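Local coordinates for capsule biosynthesis protein capD (Bacillus anthracis, PDB 3G9K) that cleaves the poly-gamma-D-glutamate capsule and transfers it to the side-chain amino group of meso-diaminopimelic acid in peptidoglycan, at the interface of chains A and B. Coordinates in Å, arbitrary orientation; residue numbers count along the deposited sequence, not the author numbering. Chains: chain A, Capsule biosynthesis protein capD; chain B, Capsule biosynthesis protein capD.

Both contacts join the two chains that arise when the single CapD precursor is processed, so they hold together one enzyme of the gamma-glutamyltransferase family. The centres of their C-alpha atoms lie about 16 Å apart. They have no residue in common, but on chain B B:Leu35 of contact 2 and B:Gln38 of contact 1 belong to one short stretch that follows strands 29-30 and 33-34. Contact 1 pins B:Gln38 and B:Lys54 to loops of chain A, whereas contact 2 sets B:Leu35 and strand 29-30 against helix 196-206, with A:Lys156 reaching the strand. Together they probably fix the course of this small-chain segment over the large chain.

Contact 1: the interface of chains A and B. Residues chain A 86-89, 100; chain B 38, 54.
The loop of chain A that follows strand 79-83, residues A:Glu86 to A:Pro89, meets two loop residues of chain B, B:Gln38 and B:Lys54, with A:Gly100 from a second chain A loop alongside. Both B:Gln38 and B:Lys54 bind A:Thr88. Its backbone N donates to the carbonyl oxygen O of B:Lys54 at 3.0 Å, and its hydroxyl OG1 gives the same oxygen a longer bond of 3.2 Å, approaching from above the carbonyl plane. One acceptor thus serves two donors of a single residue. Two groups converge there because OG1 sits beside the backbone N of A:Thr88 (chi1 -55°).

From chain B, the extended side chain of B:Gln38 crosses that of A:Thr88 at about a right angle and brings its amide NE2 to 2.7 Å from A:Thr88 OG1. The hydroxyl lies well out of the amide plane, and the bond is bent, with 117° at the hydrogen, so its short length is not matched by good alignment. The hydroxyl therefore accepts from B:Gln38 while donating to B:Lys54, linking two separated points of the small chain. The flat amide also packs against backbone carbon: CD of B:Gln38 is 3.9 Å from CA of A:Gly100 and 4.0 Å from CA of A:Thr88. The site probably helps keep the two chains of the processed transpeptidase associated.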
# COMPACT_ATOMS: atom_id res chain seq x y z
N GLU A 86 2.43 12.44 -3.71
CA GLU A 86 2.49 13.88 -3.45
C GLU A 86 3.77 14.49 -4.00
O GLU A 86 4.78 13.82 -4.13
CB GLU A 86 2.36 14.21 -1.96
CG GLU A 86 1.23 13.55 -1.27
CD GLU A 86 1.59 12.24 -0.59
OE1 GLU A 86 2.45 11.45 -1.10
OE2 GLU A 86 0.98 12.00 0.47
N THR A 87 3.70 15.77 -4.34
CA THR A 87 4.86 16.49 -4.86
C THR A 87 5.26 17.62 -3.90
O THR A 87 4.43 18.19 -3.16
CB THR A 87 4.58 16.98 -6.31
OG1 THR A 87 3.32 17.67 -6.33
CG2 THR A 87 4.53 15.78 -7.28
N THR A 88 6.56 17.91 -3.85
CA THR A 88 7.06 18.87 -2.90
C THR A 88 6.64 20.30 -3.32
O THR A 88 6.73 20.64 -4.51
CB THR A 88 8.63 18.77 -2.73
OG1 THR A 88 9.01 17.44 -2.38
CG2 THR A 88 9.12 19.65 -1.64
N PRO A 89 6.18 21.10 -2.36
CA PRO A 89 5.85 22.49 -2.65
C PRO A 89 7.13 23.32 -2.72
O PRO A 89 8.23 22.82 -2.47
CB PRO A 89 5.01 22.90 -1.47
CG PRO A 89 5.53 22.09 -0.35
CD PRO A 89 6.04 20.83 -0.93
N GLY A 100 3.25 17.45 1.42
CA GLY A 100 3.41 17.42 -0.05
C GLY A 100 2.08 17.78 -0.67
O GLY A 100 1.06 17.73 0.02
N GLN B 38 5.52 14.42 4.17
CA GLN B 38 6.31 14.03 3.04
C GLN B 38 7.71 13.74 3.56
O GLN B 38 8.31 14.60 4.20
CB GLN B 38 6.34 15.13 1.97
CG GLN B 38 6.89 14.67 0.63
CD GLN B 38 6.87 15.75 -0.42
OE1 GLN B 38 6.41 16.85 -0.16
NE2 GLN B 38 7.37 15.44 -1.61
N LYS B 54 8.93 17.56 -6.92
CA LYS B 54 9.63 16.30 -6.86
C LYS B 54 8.83 15.34 -5.99
O LYS B 54 8.20 15.75 -5.02
CB LYS B 54 11.01 16.54 -6.24
CG LYS B 54 12.05 15.45 -6.48
CD LYS B 54 13.48 15.99 -6.24
CE LYS B 54 14.43 15.65 -7.39
NZ LYS B 54 15.42 16.74 -7.60

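Contact 2: the interface of chains A and B. Residues chain A 156, 201-202, 205-206; chain B 29-31, 35.
The methyl group CG2 of A:Thr205, on helix 196-206, packs 3.6 Å from CD1 of B:Leu35, and the two side chains run obliquely across one another. With OG1 beside the backbone N of A:Thr205 (chi1 -65°), CG2 falls anti to that nitrogen and faces the leucine, while the hydroxyl is left for the polar side. The same leucine branch also reaches CB of A:Ala206, one residue further along the helix. Next to this pair, B:Thr30 of strand 29-30 lies against the helix, its CG2 4.0 Å from CB of A:Ala201 and close to CA of A:Ile202. That methyl stands between the backbone N and the carbonyl carbon of its own residue, an arrangement that points it at the helix backbone.

The threonine side chains of A:Thr205 and B:Thr30 pass each other in opposite directions, with their CB atoms in contact. Their hydroxyls are joined directly by a weak bond at best. Water 2 provides a further connection: it lies 2.8 Å from B:Thr30 OG1 and also pairs with A:Thr205 OG1 and the carbonyl oxygen of A:Ala201. A:Thr205 OG1 itself donates to O of A:Ala201, a bond within the helix at 3.1 Å that helps fix the rotation of the hydroxyl group.

At the rim, A:Lys156 stretches its extended chain from a loop of chain A to the strand. Its terminal amine NZ donates to the carbonyl oxygen O of B:Tyr29 at 2.8 Å, tilted 20° from the carbonyl plane. Water 3 bridges NZ to B:Thr30 OG1, joining the lysine to the threonine pair. On another path, water 1 lies 2.9 Å from A:Lys156 NZ and 3.2 Å from the backbone N of B:Tyr29.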
# COMPACT_ATOMS: atom_id res chain seq x y z
N LYS A 156 -9.35 20.77 16.82
CA LYS A 156 -10.02 20.52 15.54
C LYS A 156 -10.59 19.09 15.44
O LYS A 156 -11.36 18.80 14.52
CB LYS A 156 -9.02 20.69 14.39
CG LYS A 156 -8.51 22.11 14.05
CD LYS A 156 -8.14 22.14 12.55
CE LYS A 156 -7.11 23.20 12.19
NZ LYS A 156 -6.71 23.12 10.74
N ALA A 201 -8.43 26.11 1.93
CA ALA A 201 -8.25 25.44 3.22
C ALA A 201 -6.90 24.73 3.33
O ALA A 201 -6.22 24.84 4.38
CB ALA A 201 -9.37 24.42 3.48
N ILE A 202 -6.53 24.00 2.29
CA ILE A 202 -5.22 23.32 2.23
C ILE A 202 -4.08 24.31 2.28
O ILE A 202 -3.03 24.08 2.94
CB ILE A 202 -5.07 22.47 0.96
CG1 ILE A 202 -6.12 21.35 0.91
CG2 ILE A 202 -3.65 21.84 0.86
CD1 ILE A 202 -6.25 20.71 -0.51
N THR A 205 -3.63 25.65 5.82
CA THR A 205 -3.28 24.69 6.85
C THR A 205 -1.87 24.16 6.59
O THR A 205 -1.10 24.02 7.55
CB THR A 205 -4.29 23.55 6.90
OG1 THR A 205 -5.58 24.08 7.32
CG2 THR A 205 -3.84 22.48 7.87
N ALA A 206 -1.56 23.90 5.32
CA ALA A 206 -0.28 23.31 4.92
C ALA A 206 0.81 24.33 4.58
O ALA A 206 1.97 23.97 4.47
CB ALA A 206 -0.48 22.38 3.77
N TYR B 29 -5.17 18.83 9.84
CA TYR B 29 -6.50 18.41 9.43
C TYR B 29 -7.30 19.60 8.95
O TYR B 29 -7.38 20.62 9.64
CB TYR B 29 -7.18 17.80 10.64
CG TYR B 29 -8.59 17.34 10.49
CD1 TYR B 29 -8.89 16.06 10.06
CD2 TYR B 29 -9.65 18.15 10.89
CE1 TYR B 29 -10.20 15.61 10.00
CE2 TYR B 29 -10.94 17.72 10.81
CZ TYR B 29 -11.22 16.44 10.36
OH TYR B 29 -12.52 15.99 10.34
N THR B 30 -7.82 19.51 7.74
CA THR B 30 -8.66 20.56 7.22
C THR B 30 -9.67 19.97 6.24
O THR B 30 -9.44 18.89 5.66
CB THR B 30 -7.83 21.74 6.59
OG1 THR B 30 -8.62 22.95 6.59
CG2 THR B 30 -7.32 21.39 5.17
N ALA B 31 -10.82 20.65 6.11
CA ALA B 31 -11.84 20.24 5.11
C ALA B 31 -12.19 18.76 5.28
O ALA B 31 -12.54 18.08 4.33
CB ALA B 31 -11.33 20.53 3.69
N LEU B 35 -3.76 15.71 6.41
CA LEU B 35 -2.70 15.99 5.43
C LEU B 35 -1.46 15.15 5.63
O LEU B 35 -0.94 15.05 6.74
CB LEU B 35 -2.33 17.49 5.51
CG LEU B 35 -3.43 18.39 4.93
CD1 LEU B 35 -3.27 19.86 5.41
CD2 LEU B 35 -3.42 18.34 3.43
O HOH W 1 -4.62 21.34 11.69
O HOH W 2 -7.80 25.67 6.48
O HOH W 3 -8.93 23.80 9.43